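Local coordinates for DUF6844 domain-containing protein (PDB 4QVR) that is of unknown function, a DUF6844-family protein of Francisella tularensis with a probable signal sequence, consistent with export from the cytoplasm, at residues Tyr115-Ser120 against Val269-Tyr273; Leu252-Val258 against Gly314-Val320; Thr366-Met372 against Tyr412-Lys416. One frame throughout, in Å; residues are numbered along the deposited sequence. Where two conformers were deposited one is given.

Contact 1: Tyr115-Ser120 against Val269-Tyr273; sequences YDYVGS and VVVIY
One face of the Tyr115 ring is covered by Ile272, whose CD1 methyl stands 3.5 Å from the ring centroid and only 16° off the ring normal, a CH-pi contact over the face. The methyl is displaced toward the phenol end, with Tyr115 CZ its nearest ring atom, while the CG2 branch of Ile272 reaches the other half of the ring at Tyr115 CD2, also 3.5 Å away. Both branches of the isoleucine thus meet the ring, which the side chain crosses at a slant, and its first torsion explains this: at chi1 65° CG1 falls between the backbone N and the carbonyl carbon, which carries the extended arm to CD1 over the phenol half of that face. Tyr117 meets its neighbour differently, receiving Val271 CG2 at its edge, near the ring plane. Its CB also touches CB of Tyr273, before the two side chains diverge; Tyr153 of helix 134-159 meets both of these rings. The backbones pair as antiparallel strands, 117-126 being an outer strand of a three-stranded sheet whose middle strand is 264-273. Gly119 and Val271 form a hydrogen-bonded pair, with Gly119 N to Val271 O at 3.0 Å and the return bond, Val271 N to Gly119 O, at 2.9 Å. Further along, Tyr273 N donates to Tyr117 O at 3.1 Å. In the non-hydrogen-bonded pairs, Val118 and Ser120 share a sheet face with Ile272 and Val270. Val118 CG1 comes within 4.2 Å of Val270 CG1, and helix 94-108 covers that face through Met102 and Ile106. The phenol oxygen of Tyr273 leads away from the strand pair to a hydrogen bond with Asp275.

Contact 2: Leu252-Val258 against Gly314-Val320; sequences LPIKTFV and GDYGIRV
Thr256 projects from its strand into a hollow formed by the backbone of 314-316 and the guanidinium group of Arg319. This is a crossing between two sheets: strand 251-261, an outer strand of the three-stranded antiparallel sheet, meets strand 318-322, an outer strand of the four-stranded one, and the short strand segments run at 102° to each other. The hydroxyl of Thr256 fills the hollow, donating to Gly314 O at 2.6 Å, on a lone pair in the carbonyl plane, and accepting from Tyr316 N at 3.0 Å and, weakly, from Arg319 NH2, whose guanidinium meets the hydroxyl edge-on. Beside it the Thr256 CG2 methyl rests against Tyr316 O. The next bump is the Pro253 ring, whose CG presses on Ile318 O at 3.4 Å, while its CB faces NH1 of Arg319. At the far end Leu252 CD1 fits between Ile318 CD1 and Val320 CG2, the leucine crossing both side chains at about a right angle. Arg319 starts away from strand 252-258, but a bend at chi2 (-68°) folds it back along the strand. Its NH1 then holds Tyr316 O and Ile318 O of its own segment, which fixes the turn of the guanidinium. The Asp315 carboxylate is held by Ser81 and Lys307. Waters bridge the segments: one links Pro253 O to Val320 N, and another accepts from Thr256 N and Arg319 NH2 and lies 2.6 Å from Asp315 OD1.

Contact 3: Thr366-Met372 against Tyr412-Lys416; sequences TLIAGQM and YYKTK
With CG anti to its backbone N (chi1 170°), Tyr412 points its ring from helix 402-415 at the C-terminal end of helix 349-370, and the phenol oxygen reaches the backbone there. Tyr413, the next residue, turns its ring edge to the Ala369 methyl, while Tyr412 CE2 comes near the same methyl. Tyr412 OH donates to Ala369 O at 2.9 Å, the carbonyl oxygen lying in the plane of the phenol ring at its edge. The same phenol oxygen accepts from Lys416 NZ, 3.1 Å away, and the lysine amine also forms a salt bridge with Glu376. Lys416 runs extended past Ala369, its CD 4.0 Å from Ala369 CB. That methyl lies 3.8 Å from CD1 of Tyr413. One face of the Tyr413 ring takes Thr366 CG2 over its centre, a CH-pi contact of 4.2 Å to the centroid. Tyr413 OH is tied to Thr366 O through a bridging water and is also hydrogen-bonded to Gln150. Just past the helix, the selenium of Met372 (a selenomethionine) lies 5.1 Å from the centroid of the Tyr412 ring, obliquely placed, and the bend at the third torsion turns CE toward Tyr412 CE2. A second water bridges Ile368 O and Lys416 NZ, adding another link to the carbonyls of the last helical turn. Two helix C-termini thus meet here, joined by a tyrosine-to-carbonyl hydrogen bond, an alanine methyl packed against two tyrosine rings and a lysine chain, and a Met-aromatic contact.

How the contacts relate
Contacts 1 and 2 are buried and share one three-stranded sheet: strand 264-273 of contact 1 is hydrogen-bonded to strand 251-261 of contact 2, probably through Ile272 O to Leu252 N and Val270 O to Ile254 N. They differ in chemistry, for contact 1 is antiparallel strand pairing with an aromatic side contact, whereas contact 2 joins the sheet to the second one by side-chain, backbone and water bonds. Contact 3, only partly buried, lies between helix ends and relies on phenol groups, a lysine and bridging water. It touches contact 2 where Leu367 packs on Ile318, but stays about 10 Å from contact 1 at the nearest atoms.

Contact 1: Tyr115-Ser120 against Val269-Tyr273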
loop_
_atom_site.group_PDB
_atom_site.type_symbol
_atom_site.label_atom_id
_atom_site.label_comp_id
_atom_site.label_asym_id
_atom_site.label_seq_id
_atom_site.Cartn_x
_atom_site.Cartn_y
_atom_site.Cartn_z
ATOM N N TYR A 115 -2.256 -11.393 12.680
ATOM C CA TYR A 115 -2.838 -11.369 11.315
ATOM C C TYR A 115 -2.403 -12.570 10.506
ATOM O O TYR A 115 -1.331 -13.129 10.751
ATOM C CB TYR A 115 -2.482 -10.063 10.602
ATOM C CG TYR A 115 -2.918 -8.881 11.399
ATOM C CD1 TYR A 115 -4.261 -8.503 11.432
ATOM C CD2 TYR A 115 -2.007 -8.144 12.155
ATOM C CE1 TYR A 115 -4.684 -7.427 12.199
ATOM C CE2 TYR A 115 -2.417 -7.060 12.911
ATOM C CZ TYR A 115 -3.753 -6.712 12.933
ATOM O OH TYR A 115 -4.175 -5.647 13.687
ATOM N N ASP A 116 -3.242 -12.983 9.551
ATOM C CA ASP A 116 -2.930 -14.149 8.705
ATOM C C ASP A 116 -1.781 -13.880 7.753
ATOM O O ASP A 116 -1.120 -14.807 7.287
ATOM C CB ASP A 116 -4.130 -14.596 7.876
ATOM C CG ASP A 116 -5.296 -15.089 8.724
ATOM O OD1 ASP A 116 -5.103 -15.538 9.892
ATOM O OD2 ASP A 116 -6.421 -15.046 8.184
ATOM N N TYR A 117 -1.548 -12.619 7.438
ATOM C CA TYR A 117 -0.430 -12.281 6.563
ATOM C C TYR A 117 0.178 -10.959 7.011
ATOM O O TYR A 117 -0.548 -10.001 7.283
ATOM C CB TYR A 117 -0.885 -12.191 5.094
ATOM C CG TYR A 117 0.201 -11.734 4.123
ATOM C CD1 TYR A 117 0.471 -10.392 3.957
ATOM C CD2 TYR A 117 0.968 -12.643 3.436
ATOM C CE1 TYR A 117 1.480 -9.953 3.119
ATOM C CE2 TYR A 117 1.972 -12.227 2.575
ATOM C CZ TYR A 117 2.216 -10.884 2.417
ATOM O OH TYR A 117 3.194 -10.467 1.572
ATOM N N VAL A 118 1.506 -10.928 7.077
ATOM C CA VAL A 118 2.244 -9.718 7.402
ATOM C C VAL A 118 3.370 -9.629 6.407
ATOM O O VAL A 118 4.110 -10.591 6.203
ATOM C CB VAL A 118 2.822 -9.741 8.837
ATOM C CG1 VAL A 118 3.534 -8.423 9.154
ATOM C CG2 VAL A 118 1.726 -9.958 9.853
ATOM N N GLY A 119 3.521 -8.463 5.806
ATOM C CA GLY A 119 4.548 -8.253 4.820
ATOM C C GLY A 119 5.257 -6.929 5.018
ATOM O O GLY A 119 4.796 -6.034 5.725
ATOM N N SER A 120 6.413 -6.823 4.419
ATOM C CA SER A 120 7.148 -5.579 4.466
ATOM C C SER A 120 7.861 -5.337 3.113
ATOM O O SER A 120 8.196 -6.295 2.394
ATOM C CB SER A 120 8.114 -5.592 5.646
ATOM O OG SER A 120 9.063 -6.606 5.518
ATOM N N VAL A 269 7.415 -0.027 4.497
ATOM C CA VAL A 269 6.009 -0.104 4.871
ATOM C C VAL A 269 5.766 -1.532 5.320
ATOM O O VAL A 269 6.314 -2.470 4.750
ATOM C CB VAL A 269 5.073 0.310 3.719
ATOM C CG1 VAL A 269 5.293 -0.567 2.510
ATOM C CG2 VAL A 269 3.592 0.256 4.149
ATOM N N VAL A 270 5.050 -1.652 6.429
ATOM C CA VAL A 270 4.647 -2.927 6.971
ATOM C C VAL A 270 3.158 -2.979 6.686
ATOM O O VAL A 270 2.436 -2.050 7.038
ATOM C CB VAL A 270 4.883 -2.988 8.503
ATOM C CG1 VAL A 270 4.263 -4.248 9.119
ATOM C CG2 VAL A 270 6.359 -2.975 8.818
ATOM N N VAL A 271 2.709 -4.049 6.035
ATOM C CA VAL A 271 1.283 -4.251 5.738
ATOM C C VAL A 271 0.748 -5.544 6.411
ATOM O O VAL A 271 1.517 -6.463 6.715
ATOM C CB VAL A 271 0.988 -4.314 4.220
ATOM C CG1 VAL A 271 1.345 -3.001 3.496
ATOM C CG2 VAL A 271 1.674 -5.509 3.543
ATOM N N ILE A 272 -0.564 -5.573 6.680
ATOM C CA ILE A 272 -1.221 -6.737 7.232
ATOM C C ILE A 272 -2.443 -7.000 6.370
ATOM O O ILE A 272 -2.959 -6.083 5.763
ATOM C CB ILE A 272 -1.749 -6.510 8.655
ATOM C CG1 ILE A 272 -2.854 -5.454 8.608
ATOM C CG2 ILE A 272 -0.606 -6.180 9.581
ATOM C CD1 ILE A 272 -3.463 -5.103 9.920
ATOM N N TYR A 273 -2.883 -8.255 6.306
ATOM C CA TYR A 273 -4.093 -8.602 5.596
ATOM C C TYR A 273 -5.183 -8.915 6.600
ATOM O O TYR A 273 -4.935 -9.617 7.572
ATOM C CB TYR A 273 -3.932 -9.835 4.705
ATOM C CG TYR A 273 -5.261 -10.187 4.062
ATOM C CD1 TYR A 273 -5.724 -9.484 2.976
ATOM C CD2 TYR A 273 -6.075 -11.196 4.577
ATOM C CE1 TYR A 273 -6.954 -9.777 2.394
ATOM C CE2 TYR A 273 -7.293 -11.508 3.991
ATOM C CZ TYR A 273 -7.732 -10.776 2.898
ATOM O OH TYR A 273 -8.959 -11.043 2.315
#

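Contact 2: Leu252-Val258 against Gly314-Val320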
loop_
_atom_site.group_PDB
_atom_site.type_symbol
_atom_site.label_atom_id
_atom_site.label_comp_id
_atom_site.label_asym_id
_atom_site.label_seq_id
_atom_site.Cartn_x
_atom_site.Cartn_y
_atom_site.Cartn_z
ATOM N N LEU A 252 -3.709 -3.825 4.271
ATOM C CA LEU A 252 -3.657 -2.475 4.806
ATOM C C LEU A 252 -2.287 -2.093 5.392
ATOM O O LEU A 252 -1.663 -2.918 6.056
ATOM C CB LEU A 252 -4.670 -2.468 5.928
ATOM C CG LEU A 252 -5.183 -1.199 6.553
ATOM C CD1 LEU A 252 -6.122 -0.528 5.562
ATOM C CD2 LEU A 252 -5.919 -1.563 7.829
ATOM N N PRO A 253 -1.813 -0.850 5.145
ATOM C CA PRO A 253 -0.541 -0.469 5.781
ATOM C C PRO A 253 -0.793 -0.206 7.239
ATOM O O PRO A 253 -1.863 0.313 7.593
ATOM C CB PRO A 253 -0.144 0.854 5.099
ATOM C CG PRO A 253 -1.204 1.164 4.098
ATOM C CD PRO A 253 -2.172 0.016 4.014
ATOM N N ILE A 254 0.152 -0.544 8.100
ATOM C CA ILE A 254 -0.055 -0.251 9.514
ATOM C C ILE A 254 1.035 0.579 10.133
ATOM O O ILE A 254 0.794 1.209 11.155
ATOM C CB ILE A 254 -0.351 -1.497 10.356
ATOM C CG1 ILE A 254 0.766 -2.517 10.242
ATOM C CG2 ILE A 254 -1.694 -2.102 9.928
ATOM C CD1 ILE A 254 0.553 -3.668 11.193
ATOM N N LYS A 255 2.199 0.625 9.483
ATOM C CA LYS A 255 3.306 1.393 9.947
ATOM C C LYS A 255 4.256 1.674 8.791
ATOM O O LYS A 255 4.498 0.806 7.950
ATOM C CB LYS A 255 4.062 0.547 10.976
ATOM C CG LYS A 255 5.218 1.251 11.689
ATOM C CD LYS A 255 4.672 2.260 12.688
ATOM C CE LYS A 255 5.758 3.194 13.174
ATOM N NZ LYS A 255 5.181 4.268 14.001
ATOM N N THR A 256 4.775 2.900 8.719
ATOM C CA THR A 256 5.761 3.254 7.715
ATOM C C THR A 256 6.940 3.830 8.443
ATOM O O THR A 256 6.781 4.292 9.565
ATOM C CB THR A 256 5.256 4.276 6.713
ATOM O OG1 THR A 256 4.628 5.359 7.413
ATOM C CG2 THR A 256 4.237 3.646 5.794
ATOM N N PHE A 257 8.103 3.811 7.785
ATOM C CA PHE A 257 9.364 4.319 8.322
ATOM C C PHE A 257 10.161 5.017 7.222
ATOM O O PHE A 257 10.099 4.608 6.059
ATOM C CB PHE A 257 10.263 3.169 8.799
ATOM C CG PHE A 257 9.683 2.355 9.911
ATOM C CD1 PHE A 257 9.887 2.723 11.232
ATOM C CD2 PHE A 257 8.980 1.203 9.642
ATOM C CE1 PHE A 257 9.362 1.971 12.265
ATOM C CE2 PHE A 257 8.458 0.450 10.666
ATOM C CZ PHE A 257 8.643 0.839 11.977
ATOM N N VAL A 258 10.915 6.046 7.584
ATOM C CA VAL A 258 11.710 6.771 6.592
ATOM C C VAL A 258 13.165 6.850 7.008
ATOM O O VAL A 258 13.467 7.011 8.181
ATOM C CB VAL A 258 11.184 8.200 6.337
ATOM C CG1 VAL A 258 11.217 9.051 7.595
ATOM C CG2 VAL A 258 11.990 8.874 5.237
ATOM N N GLY A 314 7.563 10.211 9.516
ATOM C CA GLY A 314 7.655 8.866 8.949
ATOM C C GLY A 314 6.367 8.269 8.505
ATOM O O GLY A 314 6.362 7.177 7.964
ATOM N N ASP A 315 5.279 9.006 8.723
ATOM C CA ASP A 315 3.946 8.602 8.364
ATOM C C ASP A 315 3.570 8.906 6.901
ATOM O O ASP A 315 3.404 10.067 6.491
ATOM C CB ASP A 315 2.947 9.294 9.263
ATOM C CG ASP A 315 3.039 8.833 10.729
ATOM O OD1 ASP A 315 3.406 7.654 10.983
ATOM O OD2 ASP A 315 2.694 9.657 11.627
ATOM N N TYR A 316 3.399 7.828 6.144
ATOM C CA TYR A 316 3.010 7.861 4.751
ATOM C C TYR A 316 1.812 6.910 4.518
ATOM O O TYR A 316 1.587 5.948 5.299
ATOM C CB TYR A 316 4.200 7.431 3.900
ATOM C CG TYR A 316 5.241 8.502 3.776
ATOM C CD1 TYR A 316 6.182 8.699 4.766
ATOM C CD2 TYR A 316 5.269 9.343 2.673
ATOM C CE1 TYR A 316 7.132 9.705 4.657
ATOM C CE2 TYR A 316 6.217 10.352 2.566
ATOM C CZ TYR A 316 7.133 10.527 3.573
ATOM O OH TYR A 316 8.074 11.530 3.492
ATOM N N GLY A 317 1.047 7.177 3.466
ATOM C CA GLY A 317 -0.066 6.322 3.109
ATOM C C GLY A 317 -1.335 6.578 3.861
ATOM O O GLY A 317 -1.557 7.683 4.365
ATOM N N ILE A 318 -2.184 5.551 3.906
ATOM C CA ILE A 318 -3.465 5.620 4.584
ATOM C C ILE A 318 -3.492 4.659 5.764
ATOM O O ILE A 318 -2.671 3.731 5.855
ATOM C CB ILE A 318 -4.627 5.301 3.619
ATOM C CG1 ILE A 318 -4.687 3.818 3.242
ATOM C CG2 ILE A 318 -4.502 6.127 2.366
ATOM C CD1 ILE A 318 -5.328 2.953 4.302
ATOM N N ARG A 319 -4.414 4.913 6.688
ATOM C CA ARG A 319 -4.610 4.053 7.854
ATOM C C ARG A 319 -6.086 3.967 8.120
ATOM O O ARG A 319 -6.821 4.893 7.813
ATOM C CB ARG A 319 -3.975 4.642 9.125
ATOM C CG ARG A 319 -2.469 4.862 9.108
ATOM C CD ARG A 319 -1.665 3.565 9.072
ATOM N NE ARG A 319 -0.271 3.934 9.084
ATOM C CZ ARG A 319 0.436 4.253 8.018
ATOM N NH1 ARG A 319 -0.082 4.174 6.799
ATOM N NH2 ARG A 319 1.693 4.631 8.177
ATOM N N VAL A 320 -6.517 2.869 8.715
ATOM C CA VAL A 320 -7.888 2.738 9.105
ATOM C C VAL A 320 -7.924 2.801 10.606
ATOM O O VAL A 320 -7.124 2.171 11.286
ATOM C CB VAL A 320 -8.534 1.428 8.635
ATOM C CG1 VAL A 320 -9.928 1.289 9.216
ATOM C CG2 VAL A 320 -8.607 1.392 7.115
HETATM O O HOH W 1 -4.000 0.994 9.087
HETATM O O HOH W 2 1.175 3.986 11.768
HETATM O O HOH W 3 3.512 5.078 10.409
#

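Contact 3: Thr366-Met372 against Tyr412-Lys416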
loop_
_atom_site.group_PDB
_atom_site.type_symbol
_atom_site.label_atom_id
_atom_site.label_comp_id
_atom_site.label_asym_id
_atom_site.label_seq_id
_atom_site.Cartn_x
_atom_site.Cartn_y
_atom_site.Cartn_z
ATOM N N THR A 366 -5.383 6.236 -4.709
ATOM C CA THR A 366 -4.744 4.953 -4.876
ATOM C C THR A 366 -5.444 3.818 -4.071
ATOM O O THR A 366 -5.532 2.651 -4.502
ATOM C CB THR A 366 -3.284 5.096 -4.403
ATOM O OG1 THR A 366 -2.656 6.109 -5.195
ATOM C CG2 THR A 366 -2.543 3.810 -4.556
ATOM N N LEU A 367 -5.906 4.166 -2.886
ATOM C CA LEU A 367 -6.612 3.227 -2.029
ATOM C C LEU A 367 -7.893 2.756 -2.703
ATOM O O LEU A 367 -8.191 1.584 -2.783
ATOM C CB LEU A 367 -7.001 3.925 -0.724
ATOM C CG LEU A 367 -7.892 3.124 0.221
ATOM C CD1 LEU A 367 -7.139 1.863 0.640
ATOM C CD2 LEU A 367 -8.284 3.988 1.413
ATOM N N ILE A 368 -8.646 3.712 -3.178
ATOM C CA ILE A 368 -9.926 3.437 -3.811
ATOM C C ILE A 368 -9.750 2.631 -5.092
ATOM O O ILE A 368 -10.486 1.673 -5.322
ATOM C CB ILE A 368 -10.677 4.754 -4.009
ATOM C CG1 ILE A 368 -11.019 5.319 -2.626
ATOM C CG2 ILE A 368 -11.950 4.546 -4.824
ATOM C CD1 ILE A 368 -11.488 6.748 -2.639
ATOM N N ALA A 369 -8.733 2.970 -5.884
ATOM C CA ALA A 369 -8.437 2.233 -7.105
ATOM C C ALA A 369 -8.123 0.780 -6.792
ATOM O O ALA A 369 -8.497 -0.123 -7.553
ATOM C CB ALA A 369 -7.261 2.856 -7.835
ATOM N N GLY A 370 -7.440 0.550 -5.668
ATOM C CA GLY A 370 -7.047 -0.817 -5.263
ATOM C C GLY A 370 -8.205 -1.732 -4.902
ATOM O O GLY A 370 -8.057 -2.943 -4.855
ATOM N N GLN A 371 -9.356 -1.136 -4.636
ATOM C CA GLN A 371 -10.569 -1.853 -4.281
ATOM C C GLN A 371 -11.353 -2.010 -5.552
ATOM O O GLN A 371 -12.438 -1.471 -5.692
ATOM C CB GLN A 371 -11.335 -1.034 -3.239
ATOM C CG GLN A 371 -10.457 -0.728 -2.023
ATOM C CD GLN A 371 -11.162 0.074 -0.950
ATOM O OE1 GLN A 371 -12.258 0.571 -1.148
ATOM N NE2 GLN A 371 -10.517 0.204 0.201
HETATM N N MSE A 372 -10.773 -2.746 -6.486
HETATM C CA MSE A 372 -11.359 -2.941 -7.816
HETATM C C MSE A 372 -12.433 -3.981 -7.914
HETATM O O MSE A 372 -12.522 -4.893 -7.085
HETATM C CB MSE A 372 -10.250 -3.401 -8.751
HETATM C CG MSE A 372 -9.765 -4.808 -8.414
HETATM SE SE MSE A 372 -8.080 -5.084 -9.380
HETATM C CE MSE A 372 -6.854 -4.180 -8.132
ATOM N N TYR A 412 -1.886 0.018 -13.932
ATOM C CA TYR A 412 -3.296 0.169 -13.576
ATOM C C TYR A 412 -3.558 1.390 -12.720
ATOM O O TYR A 412 -4.564 2.054 -12.915
ATOM C CB TYR A 412 -3.794 -1.079 -12.857
ATOM C CG TYR A 412 -5.161 -0.954 -12.218
ATOM C CD1 TYR A 412 -6.330 -1.108 -12.972
ATOM C CD2 TYR A 412 -5.288 -0.713 -10.848
ATOM C CE1 TYR A 412 -7.585 -1.005 -12.381
ATOM C CE2 TYR A 412 -6.529 -0.612 -10.244
ATOM C CZ TYR A 412 -7.676 -0.761 -11.005
ATOM O OH TYR A 412 -8.918 -0.651 -10.401
ATOM N N TYR A 413 -2.680 1.697 -11.774
ATOM C CA TYR A 413 -2.915 2.870 -10.953
ATOM C C TYR A 413 -2.744 4.150 -11.768
ATOM O O TYR A 413 -3.551 5.069 -11.649
ATOM C CB TYR A 413 -2.039 2.909 -9.692
ATOM C CG TYR A 413 -2.381 1.869 -8.639
ATOM C CD1 TYR A 413 -3.666 1.772 -8.118
ATOM C CD2 TYR A 413 -1.397 1.034 -8.108
ATOM C CE1 TYR A 413 -3.973 0.825 -7.144
ATOM C CE2 TYR A 413 -1.689 0.100 -7.124
ATOM C CZ TYR A 413 -2.980 -0.004 -6.646
ATOM O OH TYR A 413 -3.280 -0.939 -5.680
ATOM N N LYS A 414 -1.716 4.208 -12.613
ATOM C CA LYS A 414 -1.485 5.406 -13.429
ATOM C C LYS A 414 -2.623 5.663 -14.405
ATOM O O LYS A 414 -2.979 6.803 -14.613
ATOM C CB LYS A 414 -0.137 5.345 -14.169
ATOM C CG LYS A 414 1.078 5.420 -13.236
ATOM C CD LYS A 414 2.417 5.331 -13.966
ATOM C CE LYS A 414 2.675 6.538 -14.854
ATOM N NZ LYS A 414 3.969 6.443 -15.582
ATOM N N THR A 415 -3.215 4.611 -14.971
ATOM C CA THR A 415 -4.311 4.782 -15.942
ATOM C C THR A 415 -5.726 4.886 -15.361
ATOM O O THR A 415 -6.574 5.508 -15.980
ATOM C CB THR A 415 -4.335 3.668 -17.029
ATOM O OG1 THR A 415 -4.626 2.399 -16.439
ATOM C CG2 THR A 415 -3.009 3.600 -17.778
ATOM N N LYS A 416 -6.006 4.309 -14.194
ATOM C CA LYS A 416 -7.379 4.375 -13.677
ATOM C C LYS A 416 -7.853 5.811 -13.503
ATOM O O LYS A 416 -7.111 6.676 -13.033
ATOM C CB LYS A 416 -7.594 3.576 -12.385
ATOM C CG LYS A 416 -9.072 3.556 -12.006
ATOM C CD LYS A 416 -9.496 2.369 -11.165
ATOM C CE LYS A 416 -11.024 2.251 -11.139
ATOM N NZ LYS A 416 -11.526 1.045 -10.414
HETATM O O HOH W 4 -4.011 0.731 -3.257
HETATM O O HOH W 5 -12.115 1.430 -7.615
#